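PDB 3ZLC: ER-derived vesicles protein ERV41, which travels in COPII-coated vesicles from the endoplasmic reticulum, is required for efficient transport of a subset of secretory proteins to the Golgi, and facilitates retrograde transport back. Local coordinates for residues N23-V28 / G116-G121; K31-Q36 / L55-F60; D41-R46 / P124-S129; G130-T135 / I234-N239. One frame throughout, in Å; residues are numbered along the deposited sequence. Where two conformers were deposited one is given.

In the fold
The lumenal domain of Erv41 illustrates how two beta sheets packed face to face are tied together from several directions. Contact 1 pairs strands within one sheet and contact 4 within the other; their centres lie about 14 Å apart, and they meet through apolar side chains, Val28 CG2 lying 4.2 Å from Ile234 CD1. Contact 2, its centre about 9 Å from that of contact 1, joins the two sheets at one end, where the disulfide Cys32-Cys117 links it covalently to contact 1. Contact 3, its centre about 25 Å from that of contact 2 and about 11 Å from that of contact 4, bridges the sheets at the surface. There strand 117-126 turns into strand 130-136.

Contact 1. Residues N23-V28 / G116-G121; sequences NMDIYV and GCHVFG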
loop_
_atom_site.group_PDB
_atom_site.type_symbol
_atom_site.label_atom_id
_atom_site.label_comp_id
_atom_site.label_asym_id
_atom_site.label_seq_id
_atom_site.Cartn_x
_atom_site.Cartn_y
_atom_site.Cartn_z
ATOM N N ASN A 23 -0.699 -3.894 7.402
ATOM C CA ASN A 23 -2.131 -3.641 7.257
ATOM C C ASN A 23 -2.341 -2.790 6.022
ATOM O O ASN A 23 -1.694 -1.756 5.860
ATOM C CB ASN A 23 -2.687 -2.907 8.478
ATOM C CG ASN A 23 -2.174 -3.469 9.781
ATOM O OD1 ASN A 23 -2.446 -4.630 10.124
ATOM N ND2 ASN A 23 -1.436 -2.648 10.530
ATOM N N MET A 24 -3.259 -3.205 5.154
ATOM C CA MET A 24 -3.426 -2.555 3.861
ATOM C C MET A 24 -4.906 -2.387 3.496
ATOM O O MET A 24 -5.710 -3.280 3.734
ATOM C CB MET A 24 -2.720 -3.389 2.789
ATOM C CG MET A 24 -2.282 -2.605 1.581
ATOM S SD MET A 24 -1.586 -3.620 0.259
ATOM C CE MET A 24 -2.138 -5.248 0.783
ATOM N N ASP A 25 -5.248 -1.256 2.901
ATOM C CA ASP A 25 -6.582 -1.054 2.381
ATOM C C ASP A 25 -6.333 -0.150 1.199
ATOM O O ASP A 25 -5.949 1.009 1.364
ATOM C CB ASP A 25 -7.489 -0.383 3.417
ATOM C CG ASP A 25 -8.936 -0.301 2.936
ATOM O OD1 ASP A 25 -9.164 0.215 1.815
ATOM O OD2 ASP A 25 -9.827 -0.792 3.644
ATOM N N ILE A 26 -6.454 -0.707 -0.004
ATOM C CA ILE A 26 -6.069 -0.013 -1.237
ATOM C C ILE A 26 -7.145 -0.223 -2.314
ATOM O O ILE A 26 -7.783 -1.278 -2.335
ATOM C CB ILE A 26 -4.695 -0.559 -1.726
ATOM C CG1 ILE A 26 -3.628 -0.293 -0.656
ATOM C CG2 ILE A 26 -4.261 0.063 -3.053
ATOM C CD1 ILE A 26 -2.258 -0.772 -1.025
ATOM N N TYR A 27 -7.349 0.767 -3.190
ATOM C CA TYR A 27 -8.203 0.578 -4.363
ATOM C C TYR A 27 -7.224 0.537 -5.526
ATOM O O TYR A 27 -6.337 1.378 -5.606
ATOM C CB TYR A 27 -9.156 1.763 -4.580
ATOM C CG TYR A 27 -10.134 2.057 -3.452
ATOM C CD1 TYR A 27 -10.553 1.061 -2.571
ATOM C CD2 TYR A 27 -10.634 3.337 -3.275
ATOM C CE1 TYR A 27 -11.465 1.347 -1.543
ATOM C CE2 TYR A 27 -11.535 3.634 -2.259
ATOM C CZ TYR A 27 -11.943 2.637 -1.393
ATOM O OH TYR A 27 -12.843 2.932 -0.384
ATOM N N VAL A 28 -7.367 -0.444 -6.407
ATOM C CA VAL A 28 -6.546 -0.521 -7.625
ATOM C C VAL A 28 -7.482 -0.405 -8.825
ATOM O O VAL A 28 -8.554 -1.011 -8.824
ATOM C CB VAL A 28 -5.786 -1.872 -7.719
ATOM C CG1 VAL A 28 -4.932 -1.925 -8.989
ATOM C CG2 VAL A 28 -4.886 -2.076 -6.485
ATOM N N GLY A 116 -12.023 -1.804 -11.136
ATOM C CA GLY A 116 -11.401 -1.610 -9.832
ATOM C C GLY A 116 -11.412 -2.815 -8.913
ATOM O O GLY A 116 -12.254 -3.698 -9.048
ATOM N N CYS A 117 -10.460 -2.846 -7.983
ATOM C CA CYS A 117 -10.400 -3.874 -6.955
ATOM C C CYS A 117 -10.075 -3.228 -5.612
ATOM O O CYS A 117 -9.137 -2.424 -5.504
ATOM C CB CYS A 117 -9.320 -4.902 -7.268
ATOM S SG CYS A 117 -9.345 -6.341 -6.148
ATOM N N HIS A 118 -10.874 -3.573 -4.609
ATOM C CA HIS A 118 -10.641 -3.155 -3.233
ATOM C C HIS A 118 -9.848 -4.266 -2.551
ATOM O O HIS A 118 -10.376 -5.364 -2.320
ATOM C CB HIS A 118 -11.984 -2.962 -2.529
ATOM C CG HIS A 118 -11.870 -2.473 -1.119
ATOM N ND1 HIS A 118 -12.926 -2.514 -0.228
ATOM C CD2 HIS A 118 -10.836 -1.901 -0.450
ATOM C CE1 HIS A 118 -12.539 -2.016 0.934
ATOM N NE2 HIS A 118 -11.283 -1.632 0.831
ATOM N N VAL A 119 -8.585 -3.984 -2.239
ATOM C CA VAL A 119 -7.693 -4.976 -1.643
ATOM C C VAL A 119 -7.471 -4.616 -0.175
ATOM O O VAL A 119 -6.992 -3.529 0.135
ATOM C CB VAL A 119 -6.340 -4.995 -2.369
ATOM C CG1 VAL A 119 -5.411 -6.001 -1.703
ATOM C CG2 VAL A 119 -6.544 -5.330 -3.863
ATOM N N PHE A 120 -7.822 -5.514 0.741
ATOM C CA PHE A 120 -7.703 -5.146 2.151
ATOM C C PHE A 120 -7.503 -6.332 3.089
ATOM O O PHE A 120 -8.017 -7.435 2.854
ATOM C CB PHE A 120 -8.911 -4.299 2.588
ATOM C CG PHE A 120 -10.229 -5.003 2.467
ATOM C CD1 PHE A 120 -10.862 -5.132 1.232
ATOM C CD2 PHE A 120 -10.848 -5.534 3.590
ATOM C CE1 PHE A 120 -12.095 -5.782 1.124
ATOM C CE2 PHE A 120 -12.063 -6.180 3.488
ATOM C CZ PHE A 120 -12.693 -6.301 2.254
ATOM N N GLY A 121 -6.736 -6.093 4.150
ATOM C CA GLY A 121 -6.502 -7.115 5.156
ATOM C C GLY A 121 -5.196 -6.863 5.881
ATOM O O GLY A 121 -4.600 -5.801 5.746
#
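Residues 23-28 and 117-121 are neighbouring antiparallel strands of the six-stranded sheet, and Asp25, Tyr27, His118 and Phe120 line one of its faces. Three hydrogen-bonded pairs, Met24-Gly121, Ile26-Val119 and Val28-Cys117, form the ladder; Val119 N reaches Ile26 O at 2.8 Å. Between them CA-H groups point at carbonyls of the partner strand, as Phe120 CA does at Met24 O.

The imidazole of His118 is held on three sides. With CG anti to the backbone N (chi1 -177°), the ring reaches diagonally to Asp25, where NE2 donates to OD1 at 3.0 Å and more weakly to OD2 at 3.3 Å. OD1 lies close to the imidazole plane, whereas NE2 meets OD1 from above the carboxylate plane. Over one imidazole face sits Phe120 CD1; against the opposite face comes the edge of Tyr27, its CE1 3.5 Å from His118 CD2, an offset edge-to-face pair with planes at 78°. Asp25 OD1 also accepts from Asn159 ND2 in strand 156-163.

On the other face Val28 CG2 approaches Val119 CG2 at 4.5 Å, and Cys117 SG forms the disulfide with Cys32 SG. One strand pair thus presents two chemistries, an apolar side turned to the other sheet and a side of mixed polar and aromatic groups. There the bond fixes a proton on NE2, and the carboxylate may raise the imidazole's affinity for a second one.

Contact 2. Residues K31-Q36 / L55-F60; sequences KCDWLQ and LEEMPF
Cys32 SG lies against residues 55-57, 3.3 Å from Glu56 C in the backbone and 3.9 Å from Leu55 CB, where the disulfide to Cys117 ties the 3-10 turn 32-34 to strand 117-126. The turn leads into strand 35-41 of one sheet, whereas strands 53-57 and 117-126 belong to the other, so the bond spans the two layers of this beta fold. Glu57 folds back over the start of the turn: its chain bends at chi2 (-67°), and OE1 takes a weak but nearly straight hydrogen bond from Cys32 N at 3.4 Å, while OE2 rests 3.6 Å from Cys32 CB. Lys31 crosses Glu57 at about a right angle, its NZ near the carboxylate but beyond salt-bridge range.

Further out, Trp34 N bonds to Lys31 O and Leu35 N to Cys32 O, closing the turn. One water accepts from Lys31 NZ and donates to Met58 O; another donates to both Asp33 OD1, at 2.8 Å, and Glu57 OE2, at 2.9 Å, bridging two carboxylates.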
loop_
_atom_site.group_PDB
_atom_site.type_symbol
_atom_site.label_atom_id
_atom_site.label_comp_id
_atom_site.label_asym_id
_atom_site.label_seq_id
_atom_site.Cartn_x
_atom_site.Cartn_y
_atom_site.Cartn_z
ATOM N N LYS A 31 -9.583 -4.808 -12.340
ATOM C CA LYS A 31 -10.449 -5.858 -11.778
ATOM C C LYS A 31 -9.621 -6.855 -10.986
ATOM O O LYS A 31 -8.479 -7.143 -11.360
ATOM C CB LYS A 31 -11.181 -6.613 -12.887
ATOM C CG LYS A 31 -11.837 -5.723 -13.917
ATOM C CD LYS A 31 -13.028 -5.013 -13.351
ATOM C CE LYS A 31 -14.307 -5.627 -13.885
ATOM N NZ LYS A 31 -15.495 -4.979 -13.264
ATOM N N CYS A 32 -10.187 -7.383 -9.899
ATOM C CA CYS A 32 -9.419 -8.207 -8.951
ATOM C C CYS A 32 -8.759 -9.437 -9.590
ATOM O O CYS A 32 -7.619 -9.779 -9.266
ATOM C CB CYS A 32 -10.322 -8.673 -7.805
ATOM S SG CYS A 32 -11.001 -7.347 -6.790
ATOM N N ASP A 33 -9.481 -10.104 -10.480
ATOM C CA ASP A 33 -9.042 -11.401 -11.002
ATOM C C ASP A 33 -7.821 -11.302 -11.942
ATOM O O ASP A 33 -7.207 -12.316 -12.282
ATOM C CB ASP A 33 -10.220 -12.136 -11.673
ATOM C CG ASP A 33 -11.170 -12.814 -10.656
ATOM O OD1 ASP A 33 -10.983 -12.659 -9.439
ATOM O OD2 ASP A 33 -12.117 -13.502 -11.076
ATOM N N TRP A 34 -7.463 -10.088 -12.349
ATOM C CA TRP A 34 -6.238 -9.893 -13.129
ATOM C C TRP A 34 -5.024 -9.779 -12.208
ATOM O O TRP A 34 -3.878 -9.826 -12.664
ATOM C CB TRP A 34 -6.309 -8.603 -13.962
ATOM C CG TRP A 34 -7.355 -8.587 -15.047
ATOM C CD1 TRP A 34 -8.439 -7.758 -15.118
ATOM C CD2 TRP A 34 -7.406 -9.413 -16.218
ATOM N NE1 TRP A 34 -9.161 -8.025 -16.252
ATOM C CE2 TRP A 34 -8.554 -9.042 -16.941
ATOM C CE3 TRP A 34 -6.602 -10.442 -16.719
ATOM C CZ2 TRP A 34 -8.913 -9.649 -18.139
ATOM C CZ3 TRP A 34 -6.958 -11.045 -17.912
ATOM C CH2 TRP A 34 -8.105 -10.651 -18.609
ATOM N N LEU A 35 -5.277 -9.592 -10.912
ATOM C CA LEU A 35 -4.221 -9.206 -9.975
ATOM C C LEU A 35 -3.623 -10.383 -9.221
ATOM O O LEU A 35 -4.321 -11.364 -8.925
ATOM C CB LEU A 35 -4.754 -8.181 -8.960
ATOM C CG LEU A 35 -5.211 -6.849 -9.559
ATOM C CD1 LEU A 35 -5.721 -5.898 -8.482
ATOM C CD2 LEU A 35 -4.092 -6.210 -10.372
ATOM N N GLN A 36 -2.331 -10.282 -8.911
ATOM C CA GLN A 36 -1.710 -11.187 -7.951
ATOM C C GLN A 36 -0.921 -10.366 -6.931
ATOM O O GLN A 36 -0.361 -9.305 -7.252
ATOM C CB GLN A 36 -0.815 -12.220 -8.648
ATOM C CG GLN A 36 0.481 -11.657 -9.227
ATOM C CD GLN A 36 1.441 -12.752 -9.671
ATOM O OE1 GLN A 36 1.690 -13.711 -8.935
ATOM N NE2 GLN A 36 1.981 -12.614 -10.879
ATOM N N LEU A 55 -10.105 -9.510 -1.717
ATOM C CA LEU A 55 -10.090 -8.791 -2.990
ATOM C C LEU A 55 -11.541 -8.679 -3.436
ATOM O O LEU A 55 -12.203 -9.686 -3.679
ATOM C CB LEU A 55 -9.255 -9.528 -4.043
ATOM C CG LEU A 55 -7.762 -9.184 -4.049
ATOM C CD1 LEU A 55 -7.090 -9.760 -2.819
ATOM C CD2 LEU A 55 -7.069 -9.678 -5.318
ATOM N N GLU A 56 -12.056 -7.457 -3.490
ATOM C CA GLU A 56 -13.459 -7.265 -3.831
ATOM C C GLU A 56 -13.606 -6.307 -4.992
ATOM O O GLU A 56 -12.961 -5.247 -5.016
ATOM C CB GLU A 56 -14.230 -6.758 -2.609
ATOM C CG GLU A 56 -14.421 -7.838 -1.545
ATOM C CD GLU A 56 -15.215 -7.368 -0.338
ATOM O OE1 GLU A 56 -15.795 -6.260 -0.386
ATOM O OE2 GLU A 56 -15.252 -8.111 0.666
ATOM N N GLU A 57 -14.464 -6.671 -5.941
ATOM C CA GLU A 57 -14.714 -5.830 -7.112
ATOM C C GLU A 57 -15.324 -4.509 -6.673
ATOM O O GLU A 57 -16.127 -4.473 -5.736
ATOM C CB GLU A 57 -15.675 -6.519 -8.086
ATOM C CG GLU A 57 -15.307 -7.952 -8.451
ATOM C CD GLU A 57 -14.032 -8.046 -9.251
ATOM O OE1 GLU A 57 -13.577 -7.009 -9.778
ATOM O OE2 GLU A 57 -13.482 -9.166 -9.357
ATOM N N MET A 58 -14.960 -3.426 -7.355
ATOM C CA MET A 58 -15.543 -2.118 -7.050
ATOM C C MET A 58 -15.498 -1.240 -8.283
ATOM O O MET A 58 -14.709 -1.508 -9.193
ATOM C CB MET A 58 -14.740 -1.456 -5.939
ATOM C CG MET A 58 -13.341 -1.030 -6.395
ATOM S SD MET A 58 -12.371 -0.240 -5.090
ATOM C CE MET A 58 -13.352 1.226 -4.768
ATOM N N PRO A 59 -16.341 -0.185 -8.329
ATOM C CA PRO A 59 -16.071 0.826 -9.359
ATOM C C PRO A 59 -14.952 1.710 -8.822
ATOM O O PRO A 59 -15.120 2.304 -7.741
ATOM C CB PRO A 59 -17.390 1.630 -9.434
ATOM C CG PRO A 59 -18.413 0.844 -8.557
ATOM C CD PRO A 59 -17.541 0.148 -7.540
ATOM N N PHE A 60 -13.828 1.787 -9.531
ATOM C CA PHE A 60 -12.692 2.577 -9.052
ATOM C C PHE A 60 -13.089 4.034 -8.814
ATOM O O PHE A 60 -13.805 4.631 -9.606
ATOM C CB PHE A 60 -11.499 2.498 -10.024
ATOM C CG PHE A 60 -10.250 3.192 -9.512
ATOM C CD1 PHE A 60 -9.478 2.609 -8.512
ATOM C CD2 PHE A 60 -9.845 4.421 -10.042
ATOM C CE1 PHE A 60 -8.328 3.239 -8.026
ATOM C CE2 PHE A 60 -8.681 5.067 -9.562
ATOM C CZ PHE A 60 -7.926 4.465 -8.562
HETATM O O HOH W 1 -14.978 -2.222 -12.039
HETATM O O HOH W 2 -13.010 -11.597 -7.864
#

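Contact 3. Residues D41-R46 / P124-S129; sequences DQTMDR and PVNRVS
Asp41 OD1 is gripped by its own loop: Met44 N donates to it at 2.9 Å, nearly along the C-O axis, and Thr43 N adds a weak bond. The carboxylate's second oxygen faces the other segment. Asn126 ND2 donates to Asp41 OD2 at 3.2 Å from the syn side, 23° out of the carboxylate plane, and the two side chains cross at about a right angle. A water also donates to Asp41 OD2 and, at 2.7 Å, to Asn126 O, making a second link between the same residues.

The bond from Met44 N makes an Asx motif of this bend, which follows strand 35-41 of one sheet; Asn126 ends strand 117-126 of the other. Between that strand and the next, strand 130-136, the chain passes through an inverse gamma turn centred on Arg127, whose guanidinium reaches Asn210.

Beyond the turn, Val128 CG2 packs across Asp41, 3.8 Å from its CB. Gln42 N donates to Ser129 O at 3.2 Å. Gln42 CG is 3.1 Å from Ser129 O; beyond it the chain bends at chi2 (-144°), and Gln42 OE1 lies 3.4 Å from Ser129 CB.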
loop_
_atom_site.group_PDB
_atom_site.type_symbol
_atom_site.label_atom_id
_atom_site.label_comp_id
_atom_site.label_asym_id
_atom_site.label_seq_id
_atom_site.Cartn_x
_atom_site.Cartn_y
_atom_site.Cartn_z
ATOM N N ASP A 41 11.001 -11.821 1.005
ATOM C CA ASP A 41 11.960 -11.174 1.896
ATOM C C ASP A 41 13.332 -11.818 1.802
ATOM O O ASP A 41 13.547 -12.728 0.995
ATOM C CB ASP A 41 11.434 -11.096 3.347
ATOM C CG ASP A 41 11.191 -12.468 3.980
ATOM O OD1 ASP A 41 12.015 -13.385 3.796
ATOM O OD2 ASP A 41 10.174 -12.618 4.690
ATOM N N GLN A 42 14.262 -11.341 2.620
ATOM C CA GLN A 42 15.619 -11.872 2.614
ATOM C C GLN A 42 15.632 -13.387 2.794
ATOM O O GLN A 42 16.406 -14.091 2.149
ATOM C CB GLN A 42 16.435 -11.216 3.724
ATOM C CG GLN A 42 16.115 -9.759 3.923
ATOM C CD GLN A 42 17.333 -8.948 4.292
ATOM O OE1 GLN A 42 17.801 -8.119 3.512
ATOM N NE2 GLN A 42 17.855 -9.177 5.490
ATOM N N THR A 43 14.744 -13.878 3.650
ATOM C CA THR A 43 14.729 -15.288 4.020
ATOM C C THR A 43 14.038 -16.172 2.984
ATOM O O THR A 43 14.420 -17.327 2.800
ATOM C CB THR A 43 14.045 -15.496 5.391
ATOM O OG1 THR A 43 12.639 -15.247 5.275
ATOM C CG2 THR A 43 14.639 -14.557 6.441
ATOM N N MET A 44 13.021 -15.643 2.311
ATOM C CA MET A 44 12.220 -16.487 1.425
ATOM C C MET A 44 12.005 -15.988 -0.004
ATOM O O MET A 44 12.081 -14.789 -0.298
ATOM C CB MET A 44 10.865 -16.841 2.065
ATOM C CG MET A 44 10.160 -15.695 2.768
ATOM S SD MET A 44 8.366 -15.872 2.782
ATOM C CE MET A 44 7.950 -14.717 1.478
ATOM N N ASP A 45 11.735 -16.949 -0.882
ATOM C CA ASP A 45 11.308 -16.690 -2.244
ATOM C C ASP A 45 9.878 -16.159 -2.206
ATOM O O ASP A 45 9.223 -16.207 -1.162
ATOM C CB ASP A 45 11.356 -17.994 -3.040
ATOM C CG ASP A 45 11.615 -17.769 -4.515
ATOM O OD1 ASP A 45 12.567 -17.023 -4.844
ATOM O OD2 ASP A 45 10.863 -18.334 -5.339
ATOM N N ARG A 46 9.397 -15.653 -3.340
ATOM C CA ARG A 46 8.030 -15.134 -3.439
ATOM C C ARG A 46 6.971 -16.077 -2.883
ATOM O O ARG A 46 6.883 -17.244 -3.281
ATOM C CB ARG A 46 7.678 -14.796 -4.885
ATOM C CG ARG A 46 8.520 -13.686 -5.459
ATOM C CD ARG A 46 7.679 -12.667 -6.209
ATOM N NE ARG A 46 8.292 -12.326 -7.490
ATOM C CZ ARG A 46 9.419 -11.629 -7.620
ATOM N NH1 ARG A 46 10.064 -11.191 -6.548
ATOM N NH2 ARG A 46 9.905 -11.369 -8.826
ATOM N N PRO A 124 0.805 -11.078 8.111
ATOM C CA PRO A 124 1.983 -11.283 8.960
ATOM C C PRO A 124 3.209 -11.573 8.103
ATOM O O PRO A 124 3.194 -12.489 7.283
ATOM C CB PRO A 124 1.614 -12.522 9.794
ATOM C CG PRO A 124 0.660 -13.283 8.947
ATOM C CD PRO A 124 -0.106 -12.240 8.135
ATOM N N VAL A 125 4.260 -10.785 8.274
ATOM C CA VAL A 125 5.493 -11.038 7.539
ATOM C C VAL A 125 6.653 -11.108 8.526
ATOM O O VAL A 125 6.553 -10.616 9.661
ATOM C CB VAL A 125 5.757 -9.952 6.461
ATOM C CG1 VAL A 125 4.617 -9.883 5.464
ATOM C CG2 VAL A 125 5.968 -8.574 7.113
ATOM N N ASN A 126 7.751 -11.726 8.115
ATOM C CA ASN A 126 8.940 -11.693 8.955
ATOM C C ASN A 126 9.376 -10.246 9.040
ATOM O O ASN A 126 9.282 -9.516 8.044
ATOM C CB ASN A 126 10.055 -12.555 8.356
ATOM C CG ASN A 126 9.696 -14.025 8.312
ATOM O OD1 ASN A 126 9.178 -14.575 9.282
ATOM N ND2 ASN A 126 9.966 -14.669 7.178
ATOM N N ARG A 127 9.829 -9.817 10.218
ATOM C CA ARG A 127 10.254 -8.429 10.410
ATOM C C ARG A 127 11.697 -8.287 9.926
ATOM O O ARG A 127 12.631 -8.087 10.722
ATOM C CB ARG A 127 10.108 -8.015 11.887
ATOM C CG ARG A 127 10.176 -6.498 12.140
ATOM C CD ARG A 127 10.097 -6.127 13.642
ATOM N NE ARG A 127 10.400 -4.701 13.814
ATOM C CZ ARG A 127 9.489 -3.732 13.847
ATOM N NH1 ARG A 127 8.187 -4.024 13.750
ATOM N NH2 ARG A 127 9.876 -2.470 13.978
ATOM N N VAL A 128 11.873 -8.437 8.614
ATOM C CA VAL A 128 13.174 -8.270 7.961
ATOM C C VAL A 128 12.939 -7.496 6.666
ATOM O O VAL A 128 11.796 -7.289 6.264
ATOM C CB VAL A 128 13.852 -9.632 7.629
ATOM C CG1 VAL A 128 14.223 -10.388 8.894
ATOM C CG2 VAL A 128 12.948 -10.481 6.740
ATOM N N SER A 129 14.012 -7.060 6.014
ATOM C CA SER A 129 13.872 -6.369 4.735
ATOM C C SER A 129 13.066 -7.227 3.743
ATOM O O SER A 129 13.388 -8.386 3.503
ATOM C CB SER A 129 15.249 -6.044 4.153
ATOM O OG SER A 129 15.107 -5.370 2.917
HETATM O O HOH W 3 9.293 -9.645 5.333
#

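Contact 4. Residues G130-T135 / I234-N239; sequences GELQIT and IFFKYN
Tyr238 lays its ring flat over the backbone of Gly130, with Gly130 O 3.6 Å above the ring plane and over its centre. Its CG sits between the backbone N and the carbonyl carbon (chi1 48°), and the ring ends over the neighbouring strand. Strands 130-136 and 233-240 are antiparallel, with hydrogen-bonded pairs at Gly130-Tyr238, Leu132-Phe236 and Ile134-Ile234; Phe236 N to Leu132 O, at 2.8 Å, is almost straight.

Leu132 and Phe236 lie side by side, Leu132 CD2 to Phe236 CD1 at 4.0 Å. With Ile134 and Ile234 they turn toward the other sheet, where Phe236 stacks on Phe161.

On the reverse face Phe235 stands with its edge to Gln133, amide and ring planes 88° apart and Gln133 CG 3.5 Å from Phe235 CD2. Gln133 NE2 donates to Glu131 OE2 at 2.7 Å from above the carboxylate plane, and the same oxygen lies 3.0 Å from Phe235 CD2. Glu131 runs beside Lys237, and OE1 makes a salt bridge of 3.6 Å with Lys237 NZ.

Buried Glu131 thus has Lys237 and, at long and weak range, Arg40 on OE1 and the Gln133 amide on OE2, partners that probably stabilise its negative charge beside the Phe235 ring.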
loop_
_atom_site.group_PDB
_atom_site.type_symbol
_atom_site.label_atom_id
_atom_site.label_comp_id
_atom_site.label_asym_id
_atom_site.label_seq_id
_atom_site.Cartn_x
_atom_site.Cartn_y
_atom_site.Cartn_z
ATOM N N GLY A 130 12.002 -6.668 3.184
ATOM C CA GLY A 130 11.191 -7.435 2.250
ATOM C C GLY A 130 10.390 -6.528 1.348
ATOM O O GLY A 130 10.611 -5.314 1.321
ATOM N N GLU A 131 9.440 -7.108 0.619
ATOM C CA GLU A 131 8.683 -6.323 -0.347
ATOM C C GLU A 131 7.303 -6.953 -0.577
ATOM O O GLU A 131 7.181 -8.172 -0.670
ATOM C CB GLU A 131 9.509 -6.222 -1.642
ATOM C CG GLU A 131 8.764 -5.822 -2.897
ATOM C CD GLU A 131 9.677 -5.840 -4.114
ATOM O OE1 GLU A 131 10.875 -6.161 -3.962
ATOM O OE2 GLU A 131 9.205 -5.529 -5.221
ATOM N N LEU A 132 6.269 -6.113 -0.614
ATOM C CA LEU A 132 4.919 -6.549 -0.974
ATOM C C LEU A 132 4.633 -6.046 -2.386
ATOM O O LEU A 132 4.802 -4.854 -2.658
ATOM C CB LEU A 132 3.917 -5.922 -0.014
ATOM C CG LEU A 132 2.442 -6.128 -0.329
ATOM C CD1 LEU A 132 2.074 -7.565 -0.087
ATOM C CD2 LEU A 132 1.615 -5.215 0.549
ATOM N N GLN A 133 4.197 -6.944 -3.273
ATOM C CA GLN A 133 4.040 -6.638 -4.697
ATOM C C GLN A 133 2.604 -6.869 -5.165
ATOM O O GLN A 133 2.043 -7.957 -4.973
ATOM C CB GLN A 133 4.987 -7.526 -5.540
ATOM C CG GLN A 133 6.457 -7.522 -5.078
ATOM C CD GLN A 133 7.344 -8.400 -5.946
ATOM O OE1 GLN A 133 6.887 -9.398 -6.496
ATOM N NE2 GLN A 133 8.613 -8.023 -6.082
ATOM N N ILE A 134 2.019 -5.849 -5.794
ATOM C CA ILE A 134 0.738 -6.000 -6.488
ATOM C C ILE A 134 0.973 -5.860 -8.002
ATOM O O ILE A 134 1.273 -4.762 -8.474
ATOM C CB ILE A 134 -0.241 -4.900 -6.051
ATOM C CG1 ILE A 134 -0.422 -4.916 -4.525
ATOM C CG2 ILE A 134 -1.579 -5.043 -6.766
ATOM C CD1 ILE A 134 -1.282 -3.767 -4.005
ATOM N N THR A 135 0.846 -6.957 -8.749
ATOM C CA THR A 135 1.081 -6.953 -10.192
ATOM C C THR A 135 0.002 -7.728 -10.950
ATOM O O THR A 135 -0.945 -8.268 -10.350
ATOM C CB THR A 135 2.465 -7.562 -10.568
ATOM O OG1 THR A 135 2.467 -8.960 -10.263
ATOM C CG2 THR A 135 3.597 -6.885 -9.818
ATOM N N ILE A 234 2.485 -2.146 -8.397
ATOM C CA ILE A 234 2.587 -1.276 -7.241
ATOM C C ILE A 234 3.397 -2.052 -6.212
ATOM O O ILE A 234 3.013 -3.159 -5.818
ATOM C CB ILE A 234 1.194 -0.941 -6.671
ATOM C CG1 ILE A 234 0.339 -0.209 -7.717
ATOM C CG2 ILE A 234 1.329 -0.063 -5.417
ATOM C CD1 ILE A 234 -1.175 -0.246 -7.426
ATOM N N PHE A 235 4.522 -1.480 -5.785
ATOM C CA PHE A 235 5.458 -2.200 -4.914
ATOM C C PHE A 235 5.745 -1.448 -3.621
ATOM O O PHE A 235 6.070 -0.254 -3.635
ATOM C CB PHE A 235 6.778 -2.435 -5.655
ATOM C CG PHE A 235 6.632 -3.233 -6.944
ATOM C CD1 PHE A 235 6.259 -2.607 -8.134
ATOM C CD2 PHE A 235 6.900 -4.596 -6.970
ATOM C CE1 PHE A 235 6.132 -3.339 -9.325
ATOM C CE2 PHE A 235 6.783 -5.339 -8.161
ATOM C CZ PHE A 235 6.401 -4.707 -9.333
ATOM N N PHE A 236 5.644 -2.152 -2.502
ATOM C CA PHE A 236 5.971 -1.560 -1.206
ATOM C C PHE A 236 7.217 -2.245 -0.673
ATOM O O PHE A 236 7.159 -3.406 -0.266
ATOM C CB PHE A 236 4.830 -1.794 -0.227
ATOM C CG PHE A 236 3.524 -1.146 -0.640
ATOM C CD1 PHE A 236 2.612 -1.828 -1.433
ATOM C CD2 PHE A 236 3.202 0.145 -0.213
ATOM C CE1 PHE A 236 1.387 -1.239 -1.805
ATOM C CE2 PHE A 236 1.985 0.742 -0.580
ATOM C CZ PHE A 236 1.078 0.048 -1.377
ATOM N N LYS A 237 8.350 -1.554 -0.710
ATOM C CA LYS A 237 9.566 -2.108 -0.129
ATOM C C LYS A 237 9.629 -1.662 1.315
ATOM O O LYS A 237 9.273 -0.518 1.647
ATOM C CB LYS A 237 10.806 -1.632 -0.886
ATOM C CG LYS A 237 10.805 -2.025 -2.354
ATOM C CD LYS A 237 12.108 -2.707 -2.745
ATOM C CE LYS A 237 12.133 -3.024 -4.238
ATOM N NZ LYS A 237 13.385 -3.728 -4.653
ATOM N N TYR A 238 10.035 -2.567 2.197
ATOM C CA TYR A 238 10.108 -2.184 3.604
ATOM C C TYR A 238 11.373 -2.691 4.269
ATOM O O TYR A 238 11.882 -3.765 3.947
ATOM C CB TYR A 238 8.853 -2.642 4.373
ATOM C CG TYR A 238 8.471 -4.087 4.114
ATOM C CD1 TYR A 238 9.073 -5.113 4.831
ATOM C CD2 TYR A 238 7.507 -4.424 3.165
ATOM C CE1 TYR A 238 8.733 -6.429 4.623
ATOM C CE2 TYR A 238 7.159 -5.767 2.942
ATOM C CZ TYR A 238 7.780 -6.758 3.679
ATOM O OH TYR A 238 7.479 -8.099 3.492
ATOM N N ASN A 239 11.902 -1.883 5.177
ATOM C CA ASN A 239 12.983 -2.332 6.037
ATOM C C ASN A 239 12.738 -1.785 7.434
ATOM O O ASN A 239 11.991 -0.812 7.609
ATOM C CB ASN A 239 14.339 -1.872 5.518
ATOM C CG ASN A 239 15.450 -2.791 5.956
ATOM O OD1 ASN A 239 15.298 -3.539 6.940
ATOM N ND2 ASN A 239 16.569 -2.765 5.234
#